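Local coordinates for conserved hypothetical protein (Nitrosomonas europaea, PDB 1XFS), which is of unknown function but belongs to the AHA1 family, with a Bet v 1-like fold related to the C-terminal domain of Hsp90 ATPase activators, at residues Arg27-Pro32 / Ala116-Gln121; Glu33-Trp38 / Cys49-Arg54; Lys37-Val40 / Ser45-Asp48. All blocks are in the same frame, centred on the assembly; numbering follows the deposited sequence.

Interaction 1 of 3, residues Arg27-Pro32 / Ala116-Gln121; sequences RGLTEP and AVIELQ
Leu29, near the end of helix 22-30, reaches across to Ile118 and Leu120 on strand 115-122, and one methyl of the leucine, CD1, serves both partners. Going along the strand, Ile118 comes first. Its CG1 lies anti to its own carbonyl carbon (chi1 -57°), leaving CG2 as the branch that meets the helix, 3.9 Å from Leu29 CD1. The two side chains pass each other at a slant. Ile118 also touches Tyr129 and Ala131 on one neighbouring strand and Trp88 on the other, so the leucine meets a residue already packed among its strand neighbours. Glu119 turns to the other face of the sheet, where its carboxylate makes a long, weak ion pair with Arg85. Leu120 returns to the helix side. Here the approach is tip to tip: CD1 of Leu120 stands 4.0 Å from Leu29 CD1, and CD2 of Leu120 is scarcely farther from that same methyl, at 4.1 Å. Leu120 also meets Val22, Val25 and Trp26, which extends the contact back along the helix.

All three touching residues are buried, and no hydrogen bond crosses between the segments. Polar bonds close the end of the helix instead: Arg27 O accepts both Glu31 N and Thr30 N, at 2.9 Å from the former. Arg27 NE also forms a salt bridge with Glu31 OE1 at 2.7 Å, coming from above the carboxylate plane, 35° out of it. Glu31, the first residue to leave helical geometry, holds the N-cap position of the helix that follows. Short helices between the first two strands, laid against a curved antiparallel sheet that also grips a long C-terminal helix (here 149-167), are the pattern of the helix-grip fold, consistent with the Bet v 1-like clan.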
ATOM      1  N   ARG A  27     -15.865 -15.528   1.398  1.00 10.86           N
ATOM      2  CA  ARG A  27     -16.719 -15.006   0.341  1.00 11.32           C
ATOM      3  C   ARG A  27     -17.443 -13.750   0.823  1.00 11.51           C
ATOM      4  O   ARG A  27     -17.617 -12.788   0.069  1.00 10.93           O
ATOM      5  CB  ARG A  27     -17.726 -16.062  -0.118  1.00 12.94           C
ATOM      6  CG  ARG A  27     -17.069 -17.263  -0.784  1.00 15.40           C
ATOM      7  CD  ARG A  27     -18.105 -18.267  -1.256  1.00 21.18           C
ATOM      8  NE  ARG A  27     -19.014 -17.669  -2.226  1.00 23.08           N
ATOM      9  CZ  ARG A  27     -20.042 -18.304  -2.779  1.00 29.11           C
ATOM     10  NH1 ARG A  27     -20.296 -19.565  -2.458  1.00 28.36           N
ATOM     11  NH2 ARG A  27     -20.815 -17.679  -3.660  1.00 28.84           N
ATOM     12  N   GLY A  28     -17.855 -13.748   2.087  1.00 13.08           N
ATOM     13  CA  GLY A  28     -18.536 -12.584   2.625  1.00 11.69           C
ATOM     14  C   GLY A  28     -17.652 -11.346   2.636  1.00 11.46           C
ATOM     15  O   GLY A  28     -18.126 -10.227   2.450  1.00 12.59           O
ATOM     16  N   LEU A  29     -16.356 -11.544   2.845  1.00 11.27           N
ATOM     17  CA  LEU A  29     -15.409 -10.438   2.888  1.00 11.65           C
ATOM     18  C   LEU A  29     -14.958  -9.933   1.530  1.00 10.42           C
ATOM     19  O   LEU A  29     -14.465  -8.811   1.420  1.00 11.56           O
ATOM     20  CB  LEU A  29     -14.164 -10.857   3.673  1.00 13.07           C
ATOM     21  CG  LEU A  29     -14.331 -10.972   5.185  1.00 17.83           C
ATOM     22  CD1 LEU A  29     -13.185 -11.782   5.758  1.00 19.29           C
ATOM     23  CD2 LEU A  29     -14.377  -9.580   5.794  1.00 19.81           C
ATOM     24  N   THR A  30     -15.150 -10.745   0.498  1.00 10.95           N
ATOM     25  CA  THR A  30     -14.665 -10.396  -0.830  1.00 12.40           C
ATOM     26  C   THR A  30     -15.659 -10.250  -1.982  1.00 13.52           C
ATOM     27  O   THR A  30     -15.289  -9.755  -3.050  1.00 13.66           O
ATOM     28  CB  THR A  30     -13.603 -11.415  -1.248  1.00 11.43           C
ATOM     29  OG1 THR A  30     -14.188 -12.724  -1.285  1.00 13.55           O
ATOM     30  CG2 THR A  30     -12.464 -11.425  -0.232  1.00 10.20           C
ATOM     31  N   GLU A  31     -16.900 -10.680  -1.789  1.00 13.33           N
ATOM     32  CA  GLU A  31     -17.900 -10.579  -2.851  1.00 14.68           C
ATOM     33  C   GLU A  31     -18.824  -9.378  -2.661  1.00 14.58           C
ATOM     34  O   GLU A  31     -19.566  -9.295  -1.682  1.00 14.72           O
ATOM     35  CB  GLU A  31     -18.727 -11.868  -2.920  1.00 13.40           C
ATOM     36  CG  GLU A  31     -17.894 -13.110  -3.236  1.00 16.69           C
ATOM     37  CD  GLU A  31     -18.739 -14.360  -3.417  1.00 21.41           C
ATOM     38  OE1 GLU A  31     -18.158 -15.467  -3.480  1.00 21.69           O
ATOM     39  OE2 GLU A  31     -19.982 -14.237  -3.509  1.00 24.55           O
ATOM     40  N   PRO A  32     -18.795  -8.428  -3.608  1.00 14.88           N
ATOM     41  CA  PRO A  32     -19.633  -7.226  -3.541  1.00 16.18           C
ATOM     42  C   PRO A  32     -21.104  -7.514  -3.206  1.00 16.96           C
ATOM     43  O   PRO A  32     -21.690  -6.841  -2.363  1.00 16.40           O
ATOM     44  CB  PRO A  32     -19.454  -6.607  -4.926  1.00 15.49           C
ATOM     45  CG  PRO A  32     -18.034  -6.974  -5.263  1.00 16.46           C
ATOM     46  CD  PRO A  32     -17.968  -8.428  -4.828  1.00 15.63           C
ATOM     47  N   ALA A 116      -6.608  -1.736   6.921  1.00  8.06           N
ATOM     48  CA  ALA A 116      -7.303  -2.794   7.627  1.00  7.61           C
ATOM     49  C   ALA A 116      -6.643  -4.124   7.332  1.00 10.18           C
ATOM     50  O   ALA A 116      -6.334  -4.437   6.182  1.00  9.62           O
ATOM     51  CB  ALA A 116      -8.761  -2.826   7.179  1.00  9.87           C
ATOM     52  N   VAL A 117      -6.400  -4.893   8.382  1.00  9.69           N
ATOM     53  CA  VAL A 117      -5.815  -6.206   8.228  1.00 11.31           C
ATOM     54  C   VAL A 117      -6.836  -7.162   8.821  1.00 12.96           C
ATOM     55  O   VAL A 117      -7.211  -7.040   9.987  1.00 14.38           O
ATOM     56  CB  VAL A 117      -4.475  -6.334   8.980  1.00 10.96           C
ATOM     57  CG1 VAL A 117      -3.971  -7.776   8.891  1.00 12.14           C
ATOM     58  CG2 VAL A 117      -3.447  -5.385   8.382  1.00 12.61           C
ATOM     59  N   ILE A 118      -7.308  -8.087   7.998  1.00 12.55           N
ATOM     60  CA  ILE A 118      -8.295  -9.059   8.433  1.00 13.03           C
ATOM     61  C   ILE A 118      -7.662 -10.440   8.376  1.00 13.04           C
ATOM     62  O   ILE A 118      -7.190 -10.858   7.327  1.00 12.71           O
ATOM     63  CB  ILE A 118      -9.534  -9.055   7.511  1.00 14.14           C
ATOM     64  CG1 ILE A 118     -10.153  -7.661   7.460  1.00 17.16           C
ATOM     65  CG2 ILE A 118     -10.537 -10.087   7.994  1.00 14.85           C
ATOM     66  CD1 ILE A 118     -10.501  -7.080   8.817  1.00 19.18           C
ATOM     67  N   GLU A 119      -7.632 -11.140   9.505  1.00 11.40           N
ATOM     68  CA  GLU A 119      -7.053 -12.474   9.531  1.00 13.56           C
ATOM     69  C   GLU A 119      -8.099 -13.505   9.916  1.00 12.04           C
ATOM     70  O   GLU A 119      -8.886 -13.282  10.830  1.00 10.01           O
ATOM     71  CB  GLU A 119      -5.874 -12.532  10.506  1.00 18.29           C
ATOM     72  CG  GLU A 119      -4.693 -11.680  10.087  1.00 25.87           C
ATOM     73  CD  GLU A 119      -3.481 -11.881  10.972  1.00 30.48           C
ATOM     74  OE1 GLU A 119      -2.418 -11.301  10.663  1.00 33.50           O
ATOM     75  OE2 GLU A 119      -3.592 -12.614  11.978  1.00 32.74           O
ATOM     76  N   LEU A 120      -8.108 -14.631   9.209  1.00 11.44           N
ATOM     77  CA  LEU A 120      -9.071 -15.692   9.486  1.00 11.27           C
ATOM     78  C   LEU A 120      -8.357 -16.972   9.886  1.00 12.40           C
ATOM     79  O   LEU A 120      -7.264 -17.277   9.399  1.00 11.72           O
ATOM     80  CB  LEU A 120      -9.927 -15.982   8.255  1.00 10.71           C
ATOM     81  CG  LEU A 120     -10.733 -14.843   7.640  1.00 10.61           C
ATOM     82  CD1 LEU A 120     -11.457 -15.361   6.410  1.00 13.33           C
ATOM     83  CD2 LEU A 120     -11.730 -14.300   8.660  1.00 12.35           C
ATOM     84  N   GLN A 121      -8.986 -17.726  10.772  1.00 13.09           N
ATOM     85  CA  GLN A 121      -8.412 -18.978  11.221  1.00 15.47           C
ATOM     86  C   GLN A 121      -9.551 -19.953  11.463  1.00 14.16           C
ATOM     87  O   GLN A 121     -10.455 -19.679  12.245  1.00 15.06           O
ATOM     88  CB  GLN A 121      -7.615 -18.756  12.506  1.00 19.34           C
ATOM     89  CG  GLN A 121      -6.901 -19.990  13.041  1.00 25.07           C
ATOM     90  CD  GLN A 121      -6.070 -19.682  14.276  1.00 29.50           C
ATOM     91  OE1 GLN A 121      -5.106 -18.915  14.213  1.00 32.20           O
ATOM     92  NE2 GLN A 121      -6.446 -20.271  15.408  1.00 29.98           N
TER

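Interaction 2 of 3, residues Glu33-Trp38 / Cys49-Arg54; sequences ELLKKW and CRVDLR
Leu35 of helix 32-35 faces Cys49 and Val51 of strand 45-51 with its CA 7.6 Å from the CA of Cys49, and no hydrogen bond joins the two backbones. The contact is carried by side chains from three residues. CD1 of Leu35 does most of the touching: it lies 3.8 Å from Val51 CG2 and 4.0 Å from Cys49 SG. The sulfur also comes up to the base of the leucine, 4.1 Å from Leu35 CB. With SG anti to the backbone N of Cys49 (chi1 178°), the sulfur points at the leucine. The side chains of Leu35 and Val51 run roughly perpendicular to each other.

In this Bet v 1-like fold the short helices inserted between the first two strands pack against the sheet, and the strand met here is the outermost one at that end. Phe59 of the next strand touches both Leu35 and Val51, widening the apolar patch, while Arg50, between the two contact residues, points away from the helix.

On the helix side, Lys36 sends its amino group back over the preceding turn. Its NZ donates to Glu33 O at 2.8 Å, approaching at a C=O...N angle of 110°, and adds a weak salt bridge to Glu33 OE2 at 3.1 Å. Trp38 N bonds back to Leu35 O. Past Val51 the chain leaves the strand: Leu53 is the centre of an inverse gamma turn, and Arg54 NE pairs with Asp52 OD1 at 2.9 Å.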
ATOM      1  N   GLU A  33     -21.686  -8.519  -3.856  1.00 17.80           N
ATOM      2  CA  GLU A  33     -23.081  -8.877  -3.616  1.00 20.10           C
ATOM      3  C   GLU A  33     -23.365  -9.190  -2.149  1.00 20.18           C
ATOM      4  O   GLU A  33     -24.489  -9.012  -1.674  1.00 20.48           O
ATOM      5  CB  GLU A  33     -23.485 -10.069  -4.490  1.00 24.01           C
ATOM      6  CG  GLU A  33     -23.800  -9.700  -5.936  1.00 29.31           C
ATOM      7  CD  GLU A  33     -25.134  -8.980  -6.084  1.00 32.20           C
ATOM      8  OE1 GLU A  33     -26.186  -9.648  -5.996  1.00 33.56           O
ATOM      9  OE2 GLU A  33     -25.134  -7.745  -6.274  1.00 34.51           O
ATOM     10  N   LEU A  34     -22.346  -9.663  -1.434  1.00 17.17           N
ATOM     11  CA  LEU A  34     -22.482  -9.985  -0.014  1.00 15.66           C
ATOM     12  C   LEU A  34     -22.055  -8.791   0.833  1.00 14.63           C
ATOM     13  O   LEU A  34     -22.709  -8.444   1.815  1.00 13.93           O
ATOM     14  CB  LEU A  34     -21.624 -11.206   0.338  1.00 17.15           C
ATOM     15  CG  LEU A  34     -22.090 -12.531  -0.276  1.00 18.93           C
ATOM     16  CD1 LEU A  34     -21.077 -13.643  -0.002  1.00 18.09           C
ATOM     17  CD2 LEU A  34     -23.446 -12.888   0.313  1.00 19.26           C
ATOM     18  N   LEU A  35     -20.947  -8.168   0.446  1.00 13.11           N
ATOM     19  CA  LEU A  35     -20.428  -7.009   1.156  1.00 12.58           C
ATOM     20  C   LEU A  35     -21.472  -5.921   1.354  1.00 16.07           C
ATOM     21  O   LEU A  35     -21.584  -5.351   2.435  1.00 14.81           O
ATOM     22  CB  LEU A  35     -19.242  -6.420   0.395  1.00 12.75           C
ATOM     23  CG  LEU A  35     -17.895  -7.117   0.598  1.00 12.85           C
ATOM     24  CD1 LEU A  35     -16.902  -6.650  -0.464  1.00 12.31           C
ATOM     25  CD2 LEU A  35     -17.374  -6.808   1.993  1.00 13.04           C
ATOM     26  N   LYS A  36     -22.241  -5.634   0.313  1.00 17.04           N
ATOM     27  CA  LYS A  36     -23.236  -4.577   0.416  1.00 21.16           C
ATOM     28  C   LYS A  36     -24.344  -4.868   1.421  1.00 22.46           C
ATOM     29  O   LYS A  36     -25.177  -4.004   1.693  1.00 23.44           O
ATOM     30  CB  LYS A  36     -23.848  -4.291  -0.953  1.00 23.14           C
ATOM     31  CG  LYS A  36     -24.731  -5.391  -1.488  1.00 25.60           C
ATOM     32  CD  LYS A  36     -25.321  -4.979  -2.821  1.00 28.28           C
ATOM     33  CE  LYS A  36     -26.432  -5.917  -3.247  1.00 30.13           C
ATOM     34  NZ  LYS A  36     -25.973  -7.322  -3.364  1.00 32.08           N
ATOM     35  N   LYS A  37     -24.346  -6.070   1.985  1.00 22.67           N
ATOM     36  CA  LYS A  37     -25.372  -6.437   2.953  1.00 23.93           C
ATOM     37  C   LYS A  37     -24.915  -6.520   4.405  1.00 23.63           C
ATOM     38  O   LYS A  37     -25.699  -6.917   5.266  1.00 26.99           O
ATOM     39  CB  LYS A  37     -26.015  -7.764   2.557  1.00 25.33           C
ATOM     40  CG  LYS A  37     -26.810  -7.690   1.275  1.00 28.46           C
ATOM     41  CD  LYS A  37     -27.501  -8.999   0.994  1.00 32.36           C
ATOM     42  CE  LYS A  37     -28.414  -8.880  -0.203  1.00 33.28           C
ATOM     43  NZ  LYS A  37     -29.135 -10.157  -0.440  1.00 36.54           N
ATOM     44  N   TRP A  38     -23.670  -6.148   4.689  1.00 19.86           N
ATOM     45  CA  TRP A  38     -23.173  -6.220   6.064  1.00 18.38           C
ATOM     46  C   TRP A  38     -22.019  -5.283   6.405  1.00 16.87           C
ATOM     47  O   TRP A  38     -21.803  -4.960   7.571  1.00 14.17           O
ATOM     48  CB  TRP A  38     -22.715  -7.648   6.384  1.00 17.25           C
ATOM     49  CG  TRP A  38     -21.417  -8.023   5.699  1.00 15.08           C
ATOM     50  CD1 TRP A  38     -21.271  -8.626   4.481  1.00 15.10           C
ATOM     51  CD2 TRP A  38     -20.088  -7.784   6.189  1.00 14.58           C
ATOM     52  NE1 TRP A  38     -19.936  -8.776   4.184  1.00 14.00           N
ATOM     53  CE2 TRP A  38     -19.188  -8.268   5.215  1.00 13.31           C
ATOM     54  CE3 TRP A  38     -19.571  -7.202   7.356  1.00 12.91           C
ATOM     55  CZ2 TRP A  38     -17.796  -8.194   5.371  1.00 14.38           C
ATOM     56  CZ3 TRP A  38     -18.189  -7.126   7.514  1.00 14.93           C
ATOM     57  CH2 TRP A  38     -17.317  -7.622   6.523  1.00 12.79           C
ATOM     58  N   CYS A  49     -20.819  -0.984  -4.658  1.00 15.29           N
ATOM     59  CA  CYS A  49     -19.618  -1.666  -4.205  1.00 14.02           C
ATOM     60  C   CYS A  49     -18.948  -2.353  -5.383  1.00 15.27           C
ATOM     61  O   CYS A  49     -19.562  -3.176  -6.066  1.00 15.54           O
ATOM     62  CB  CYS A  49     -19.959  -2.692  -3.119  1.00 14.83           C
ATOM     63  SG  CYS A  49     -18.517  -3.627  -2.527  1.00 16.69           S
ATOM     64  N   ARG A  50     -17.687  -1.996  -5.620  1.00 13.24           N
ATOM     65  CA  ARG A  50     -16.897  -2.563  -6.710  1.00 14.78           C
ATOM     66  C   ARG A  50     -15.639  -3.162  -6.087  1.00 12.83           C
ATOM     67  O   ARG A  50     -14.976  -2.522  -5.268  1.00 11.65           O
ATOM     68  CB  ARG A  50     -16.492  -1.476  -7.709  1.00 20.43           C
ATOM     69  CG  ARG A  50     -17.650  -0.815  -8.446  1.00 25.92           C
ATOM     70  CD  ARG A  50     -18.208  -1.719  -9.533  1.00 31.23           C
ATOM     71  NE  ARG A  50     -17.213  -2.013 -10.565  1.00 34.63           N
ATOM     72  CZ  ARG A  50     -17.446  -2.766 -11.635  1.00 36.05           C
ATOM     73  NH1 ARG A  50     -18.645  -3.304 -11.823  1.00 35.97           N
ATOM     74  NH2 ARG A  50     -16.479  -2.989 -12.516  1.00 37.29           N
ATOM     75  N   VAL A  51     -15.320  -4.392  -6.476  1.00 11.97           N
ATOM     76  CA  VAL A  51     -14.149  -5.085  -5.952  1.00 11.38           C
ATOM     77  C   VAL A  51     -13.302  -5.745  -7.043  1.00 11.82           C
ATOM     78  O   VAL A  51     -13.815  -6.521  -7.843  1.00 11.56           O
ATOM     79  CB  VAL A  51     -14.576  -6.188  -4.937  1.00 11.13           C
ATOM     80  CG1 VAL A  51     -13.396  -7.113  -4.633  1.00 11.14           C
ATOM     81  CG2 VAL A  51     -15.090  -5.549  -3.652  1.00 12.68           C
ATOM     82  N   ASP A  52     -12.010  -5.413  -7.080  1.00 11.72           N
ATOM     83  CA  ASP A  52     -11.056  -6.030  -8.012  1.00 10.16           C
ATOM     84  C   ASP A  52     -10.124  -6.697  -6.996  1.00 10.01           C
ATOM     85  O   ASP A  52      -9.189  -6.066  -6.489  1.00  9.31           O
ATOM     86  CB  ASP A  52     -10.309  -4.969  -8.838  1.00  9.86           C
ATOM     87  CG  ASP A  52      -9.300  -5.578  -9.814  1.00 14.26           C
ATOM     88  OD1 ASP A  52      -8.549  -4.810 -10.454  1.00 15.39           O
ATOM     89  OD2 ASP A  52      -9.259  -6.818  -9.957  1.00 15.27           O
ATOM     90  N   LEU A  53     -10.396  -7.968  -6.697  1.00 10.76           N
ATOM     91  CA  LEU A  53      -9.662  -8.719  -5.671  1.00 10.46           C
ATOM     92  C   LEU A  53      -8.269  -9.210  -6.035  1.00  9.77           C
ATOM     93  O   LEU A  53      -8.067 -10.374  -6.383  1.00 11.16           O
ATOM     94  CB  LEU A  53     -10.521  -9.900  -5.200  1.00 10.40           C
ATOM     95  CG  LEU A  53     -10.145 -10.554  -3.871  1.00  9.78           C
ATOM     96  CD1 LEU A  53     -10.398  -9.588  -2.718  1.00 10.60           C
ATOM     97  CD2 LEU A  53     -10.970 -11.816  -3.684  1.00 11.81           C
ATOM     98  N   ARG A  54      -7.312  -8.299  -5.925  1.00 10.24           N
ATOM     99  CA  ARG A  54      -5.918  -8.577  -6.213  1.00 10.12           C
ATOM    100  C   ARG A  54      -5.113  -7.412  -5.663  1.00  8.44           C
ATOM    101  O   ARG A  54      -5.646  -6.324  -5.461  1.00  7.91           O
ATOM    102  CB  ARG A  54      -5.692  -8.659  -7.730  1.00 13.95           C
ATOM    103  CG  ARG A  54      -6.027  -7.368  -8.464  1.00 17.81           C
ATOM    104  CD  ARG A  54      -5.765  -7.467  -9.962  1.00 23.04           C
ATOM    105  NE  ARG A  54      -6.053  -6.207 -10.648  1.00 28.27           N
ATOM    106  CZ  ARG A  54      -5.330  -5.097 -10.520  1.00 29.24           C
ATOM    107  NH1 ARG A  54      -4.261  -5.081  -9.734  1.00 31.31           N
ATOM    108  NH2 ARG A  54      -5.676  -3.995 -11.174  1.00 33.40           N
TER

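Interaction 3 of 3, residues Lys37-Val40 / Ser45-Asp48; sequences KWFV and SISD
Phe39 and Val40 meet Ile46 from the loop that runs between helix 32-35 and strand 45-51, the segment that leads from the short helices of this Bet v 1-like, helix-grip fold into the edge of its sheet. Ile46 is the central side chain and divides itself between the two. Its CG1 stands anti to its own carbonyl carbon (chi1 -62°) and CD1 continues fully extended, which carries the terminal methyl to Phe39. That methyl sits 3.5 Å from Phe39 CB, at the root of the ring, and 4.2 Å from ring atom CD2. It meets the ring obliquely, and the phenylalanine and isoleucine side chains are skewed to each other.

The Phe39 ring is swung out with CG anti to the backbone N (chi1 -161°). Phe39 CD1 lies 4.1 Å above the plane of the Trp38 ring, offset toward the rim. The Phe39 ring also meets that of Phe59 of strand 58-64, the two ring planes inclined at about 60°.

Val40 takes the inner part of the isoleucine: its CG2 is 3.7 Å from Ile46 CG1, and its other methyl, CG1, is also close, at 4.1 Å. The carbonyl oxygen of Val40 accepts from Gln159 NE2 of the long helix 149-167, and the valine side chain touches Met63 of strand 58-64. At residue 47 the strand turns a corner, where Ser47 OG bonds to Lys70 NZ. Ser45 directs its side chain away from the loop and presents its main chain instead: Val40 CG2 rests 3.6 Å from Ser45 CA and just as near Ser45 C.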
ATOM      1  N   LYS A  37     -24.346  -6.070   1.985  1.00 22.67           N
ATOM      2  CA  LYS A  37     -25.372  -6.437   2.953  1.00 23.93           C
ATOM      3  C   LYS A  37     -24.915  -6.520   4.405  1.00 23.63           C
ATOM      4  O   LYS A  37     -25.699  -6.917   5.266  1.00 26.99           O
ATOM      5  CB  LYS A  37     -26.015  -7.764   2.557  1.00 25.33           C
ATOM      6  CG  LYS A  37     -26.810  -7.690   1.275  1.00 28.46           C
ATOM      7  CD  LYS A  37     -27.501  -8.999   0.994  1.00 32.36           C
ATOM      8  CE  LYS A  37     -28.414  -8.880  -0.203  1.00 33.28           C
ATOM      9  NZ  LYS A  37     -29.135 -10.157  -0.440  1.00 36.54           N
ATOM     10  N   TRP A  38     -23.670  -6.148   4.689  1.00 19.86           N
ATOM     11  CA  TRP A  38     -23.173  -6.220   6.064  1.00 18.38           C
ATOM     12  C   TRP A  38     -22.019  -5.283   6.405  1.00 16.87           C
ATOM     13  O   TRP A  38     -21.803  -4.960   7.571  1.00 14.17           O
ATOM     14  CB  TRP A  38     -22.715  -7.648   6.384  1.00 17.25           C
ATOM     15  CG  TRP A  38     -21.417  -8.023   5.699  1.00 15.08           C
ATOM     16  CD1 TRP A  38     -21.271  -8.626   4.481  1.00 15.10           C
ATOM     17  CD2 TRP A  38     -20.088  -7.784   6.189  1.00 14.58           C
ATOM     18  NE1 TRP A  38     -19.936  -8.776   4.184  1.00 14.00           N
ATOM     19  CE2 TRP A  38     -19.188  -8.268   5.215  1.00 13.31           C
ATOM     20  CE3 TRP A  38     -19.571  -7.202   7.356  1.00 12.91           C
ATOM     21  CZ2 TRP A  38     -17.796  -8.194   5.371  1.00 14.38           C
ATOM     22  CZ3 TRP A  38     -18.189  -7.126   7.514  1.00 14.93           C
ATOM     23  CH2 TRP A  38     -17.317  -7.622   6.523  1.00 12.79           C
ATOM     24  N   PHE A  39     -21.279  -4.860   5.381  1.00 16.54           N
ATOM     25  CA  PHE A  39     -20.101  -4.009   5.544  1.00 17.10           C
ATOM     26  C   PHE A  39     -20.293  -2.748   6.380  1.00 15.90           C
ATOM     27  O   PHE A  39     -19.355  -2.280   7.023  1.00 15.35           O
ATOM     28  CB  PHE A  39     -19.547  -3.648   4.162  1.00 16.58           C
ATOM     29  CG  PHE A  39     -18.128  -3.168   4.177  1.00 18.09           C
ATOM     30  CD1 PHE A  39     -17.094  -4.006   4.595  1.00 19.29           C
ATOM     31  CD2 PHE A  39     -17.818  -1.882   3.745  1.00 19.11           C
ATOM     32  CE1 PHE A  39     -15.769  -3.569   4.578  1.00 19.40           C
ATOM     33  CE2 PHE A  39     -16.494  -1.435   3.725  1.00 20.59           C
ATOM     34  CZ  PHE A  39     -15.467  -2.280   4.142  1.00 19.47           C
ATOM     35  N   VAL A  40     -21.501  -2.192   6.363  1.00 16.75           N
ATOM     36  CA  VAL A  40     -21.785  -1.004   7.154  1.00 18.20           C
ATOM     37  C   VAL A  40     -22.901  -1.329   8.140  1.00 17.33           C
ATOM     38  O   VAL A  40     -23.818  -2.089   7.830  1.00 18.92           O
ATOM     39  CB  VAL A  40     -22.212   0.201   6.270  1.00 18.12           C
ATOM     40  CG1 VAL A  40     -21.049   0.615   5.375  1.00 20.30           C
ATOM     41  CG2 VAL A  40     -23.428  -0.161   5.431  1.00 19.28           C
ATOM     42  N   SER A  45     -26.276   2.030   4.912  1.00 21.55           N
ATOM     43  CA  SER A  45     -26.361   1.056   3.840  1.00 21.08           C
ATOM     44  C   SER A  45     -25.312   1.325   2.770  1.00 20.98           C
ATOM     45  O   SER A  45     -24.608   2.336   2.818  1.00 19.99           O
ATOM     46  CB  SER A  45     -27.754   1.089   3.210  1.00 21.18           C
ATOM     47  OG  SER A  45     -28.043   2.379   2.693  1.00 22.99           O
ATOM     48  N   ILE A  46     -25.207   0.411   1.811  1.00 21.45           N
ATOM     49  CA  ILE A  46     -24.252   0.553   0.715  1.00 21.78           C
ATOM     50  C   ILE A  46     -24.997   0.740  -0.598  1.00 21.61           C
ATOM     51  O   ILE A  46     -25.793  -0.110  -0.998  1.00 23.27           O
ATOM     52  CB  ILE A  46     -23.345  -0.681   0.603  1.00 21.97           C
ATOM     53  CG1 ILE A  46     -22.523  -0.832   1.886  1.00 22.84           C
ATOM     54  CG2 ILE A  46     -22.430  -0.544  -0.611  1.00 22.12           C
ATOM     55  CD1 ILE A  46     -21.574  -2.003   1.876  1.00 26.56           C
ATOM     56  N   SER A  47     -24.721   1.857  -1.267  1.00 22.14           N
ATOM     57  CA  SER A  47     -25.367   2.198  -2.533  1.00 21.70           C
ATOM     58  C   SER A  47     -24.632   1.618  -3.734  1.00 20.84           C
ATOM     59  O   SER A  47     -25.194   1.518  -4.827  1.00 22.03           O
ATOM     60  CB  SER A  47     -25.443   3.717  -2.680  1.00 22.90           C
ATOM     61  OG  SER A  47     -26.012   4.307  -1.521  1.00 27.73           O
ATOM     62  N   ASP A  48     -23.374   1.245  -3.531  1.00 18.07           N
ATOM     63  CA  ASP A  48     -22.575   0.673  -4.603  1.00 16.65           C
ATOM     64  C   ASP A  48     -21.320   0.052  -4.003  1.00 14.41           C
ATOM     65  O   ASP A  48     -20.820   0.497  -2.972  1.00 13.89           O
ATOM     66  CB  ASP A  48     -22.184   1.758  -5.611  1.00 18.08           C
ATOM     67  CG  ASP A  48     -21.777   1.185  -6.962  1.00 19.87           C
ATOM     68  OD1 ASP A  48     -21.371   1.970  -7.841  1.00 23.84           O
ATOM     69  OD2 ASP A  48     -21.877  -0.044  -7.149  1.00 21.44           O
TER

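How the interactions relate
The first segments of the three contacts follow one another along the chain, from helix 22-30 to the loop after helix 32-35, and all three contacts reach the same sheet. Interactions 2 and 3, which share Lys37 and Trp38, are nested within the loop closed by interaction 1; their centres are about 9 Å apart, and Ile46 CD1 reaches Lys36 CA at 3.4 Å. Centres lie about 10 Å apart for interactions 1 and 2 and about 15 Å for 1 and 3; Pro32 CG packs on Val51 CB at 3.6 Å. Trp38 ties interactions 2 and 3 to helix 22-30: its NE1 lies 2.9 Å from Gly28 O, probably a hydrogen bond, and its CH2 3.6 Å from Leu29 CD2.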